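Side-chain contact in chromosome replication initiation protein (Geobacillus kaustophilus, PDB 2VN2), which probably takes part in assembling the primosome at the start of chromosome replication, this chain being its N-terminal domain: residues G33-V36 with L37-M41. Residues are numbered along the deposited sequence; the frame is centred on the assembly and turned at random.
Sequences GELV and LLLHM
V36 and H40 lie side by side one turn apart on helix 32-45, in a largely buried alpha-helical segment of the DnaD N-terminal domain, which belongs to the helix-turn-helix clan. Both side chains point the same way, and the valine methyl CG1 rests against the imidazole, 3.5 Å from H40 NE2. The methyl reaches the ring because CG1 stands anti to the backbone N (chi1 -179°), while H40 CG, anti to its own carbonyl carbon (chi1 -63°), carries CD2 back over the preceding turn to 3.3 Å from V36 O. That carbonyl takes the H40 N-H in a nearly straight bond (168°). A beta-branched valine packs its methyls close to the backbone, and histidine brings a planar ring whose nitrogen can bond across the interface: H40 NE2 hydrogen-bonds to OH of Y25 of the second subunit, and the same tyrosine packs on V36.

L35 and L39 form a second i to i+4 pair, meeting loosely with L35 CG 4.4 Å from L39 CD1; they pack on V36 and L39 of the second subunit respectively, as suits leucines at a subunit interface. L37 packs on M71 and L75, and L38 on L75, of helix 65-77 in the same chain. Glutamate suits position 34 because its buried carboxylate has partners for both oxygens, OE1 bonding G31 N and OE2 forming a salt bridge with K78. L38 CG lies 3.3 Å from E34 O, the carbonyl that accepts the L38 N-H at 3.0 Å.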
ATOM      1  N   GLY A  33      12.318  10.726 -12.213  1.00 20.21           N
ATOM      2  CA  GLY A  33      13.448  10.312 -11.355  1.00 19.03           C
ATOM      3  C   GLY A  33      13.387  10.741  -9.891  1.00 18.98           C
ATOM      4  O   GLY A  33      13.823   9.997  -8.985  1.00 20.73           O
ATOM      5  N   GLU A  34      12.877  11.949  -9.630  1.00 19.44           N
ATOM      6  CA  GLU A  34      12.629  12.485  -8.299  1.00 20.65           C
ATOM      7  C   GLU A  34      11.556  11.699  -7.663  1.00 21.44           C
ATOM      8  O   GLU A  34      11.649  11.441  -6.469  1.00 23.36           O
ATOM      9  CB  GLU A  34      12.213  14.004  -8.364  1.00 21.20           C
ATOM     10  CG  GLU A  34      13.405  14.899  -8.848  1.00 25.70           C
ATOM     11  CD  GLU A  34      12.968  16.307  -9.213  1.00 27.82           C
ATOM     12  OE1 GLU A  34      12.094  16.483 -10.107  1.00 30.88           O
ATOM     13  OE2 GLU A  34      13.553  17.257  -8.622  1.00 27.71           O
ATOM     14  N   LEU A  35      10.464  11.400  -8.388  1.00 19.70           N
ATOM     15  CA  LEU A  35       9.408  10.583  -7.779  1.00 19.38           C
ATOM     16  C   LEU A  35      10.012   9.238  -7.247  1.00 19.14           C
ATOM     17  O   LEU A  35       9.958   8.953  -6.023  1.00 20.69           O
ATOM     18  CB  LEU A  35       8.194  10.403  -8.724  1.00 17.43           C
ATOM     19  CG  LEU A  35       7.114   9.643  -7.966  1.00 17.90           C
ATOM     20  CD1 LEU A  35       6.339  10.565  -6.995  1.00 14.42           C
ATOM     21  CD2 LEU A  35       6.133   9.155  -8.981  1.00 16.34           C
ATOM     22  N   VAL A  36      10.655   8.452  -8.135  1.00 19.30           N
ATOM     23  CA  VAL A  36      11.243   7.214  -7.723  1.00 18.82           C
ATOM     24  C   VAL A  36      12.253   7.474  -6.575  1.00 19.75           C
ATOM     25  O   VAL A  36      12.380   6.669  -5.669  1.00 18.10           O
ATOM     26  CB  VAL A  36      11.862   6.473  -8.918  1.00 19.20           C
ATOM     27  CG1 VAL A  36      12.506   5.022  -8.420  1.00 19.00           C
ATOM     28  CG2 VAL A  36      10.826   6.257 -10.008  1.00 15.02           C
ATOM     29  N   LEU A  37      12.997   8.605  -6.603  1.00 20.29           N
ATOM     30  CA  LEU A  37      13.965   8.849  -5.503  1.00 20.71           C
ATOM     31  C   LEU A  37      13.194   8.940  -4.161  1.00 19.50           C
ATOM     32  O   LEU A  37      13.605   8.358  -3.156  1.00 18.19           O
ATOM     33  CB  LEU A  37      14.883  10.100  -5.746  1.00 22.89           C
ATOM     34  CG  LEU A  37      15.890  10.454  -4.595  1.00 26.01           C
ATOM     35  CD1 LEU A  37      16.889  11.405  -5.071  1.00 27.77           C
ATOM     36  CD2 LEU A  37      15.141  11.208  -3.451  1.00 28.00           C
ATOM     37  N   LEU A  38      12.087   9.650  -4.160  1.00 20.01           N
ATOM     38  CA  LEU A  38      11.199   9.814  -2.983  1.00 21.84           C
ATOM     39  C   LEU A  38      10.699   8.439  -2.492  1.00 22.75           C
ATOM     40  O   LEU A  38      10.623   8.151  -1.260  1.00 23.59           O
ATOM     41  CB  LEU A  38       9.988  10.713  -3.428  1.00 20.09           C
ATOM     42  CG  LEU A  38      10.335  12.195  -3.580  1.00 23.83           C
ATOM     43  CD1 LEU A  38       9.100  13.017  -4.007  1.00 21.22           C
ATOM     44  CD2 LEU A  38      11.096  12.824  -2.326  1.00 20.76           C
ATOM     45  N   LEU A  39      10.346   7.570  -3.460  1.00 23.06           N
ATOM     46  CA  LEU A  39       9.916   6.118  -3.144  1.00 22.12           C
ATOM     47  C   LEU A  39      11.062   5.465  -2.556  1.00 21.59           C
ATOM     48  O   LEU A  39      10.887   4.828  -1.515  1.00 20.59           O
ATOM     49  CB  LEU A  39       9.523   5.305  -4.409  1.00 21.48           C
ATOM     50  CG  LEU A  39       8.069   5.526  -4.927  1.00 26.14           C
ATOM     51  CD1 LEU A  39       7.350   6.867  -4.559  1.00 23.78           C
ATOM     52  CD2 LEU A  39       7.808   5.154  -6.454  1.00 22.59           C
ATOM     53  N   HIS A  40      12.282   5.557  -3.179  1.00 20.10           N
ATOM     54  CA  HIS A  40      13.416   4.858  -2.418  1.00 19.45           C
ATOM     55  C   HIS A  40      13.574   5.442  -0.977  1.00 19.90           C
ATOM     56  O   HIS A  40      13.799   4.661  -0.051  1.00 19.06           O
ATOM     57  CB  HIS A  40      14.774   4.815  -3.075  1.00 19.28           C
ATOM     58  CG  HIS A  40      14.828   4.066  -4.367  1.00 21.30           C
ATOM     59  ND1 HIS A  40      14.852   2.694  -4.449  1.00 22.27           N
ATOM     60  CD2 HIS A  40      14.867   4.516  -5.641  1.00 22.35           C
ATOM     61  CE1 HIS A  40      14.899   2.330  -5.717  1.00 22.35           C
ATOM     62  NE2 HIS A  40      14.905   3.420  -6.457  1.00 24.51           N
ATOM     63  N   MET A  41      13.509   6.772  -0.787  1.00 20.56           N
ATOM     64  CA  MET A  41      13.612   7.317   0.571  1.00 24.06           C
ATOM     65  C   MET A  41      12.531   6.807   1.418  1.00 25.86           C
ATOM     66  O   MET A  41      12.841   6.429   2.475  1.00 24.97           O
ATOM     67  CB  MET A  41      13.595   8.831   0.738  1.00 22.21           C
ATOM     68  CG  MET A  41      14.822   9.625   0.047  1.00 26.24           C
ATOM     69  SD  MET A  41      14.483  11.463  -0.116  1.00 27.65           S
ATOM     70  CE  MET A  41      13.691  11.599   1.420  1.00 12.78           C
TER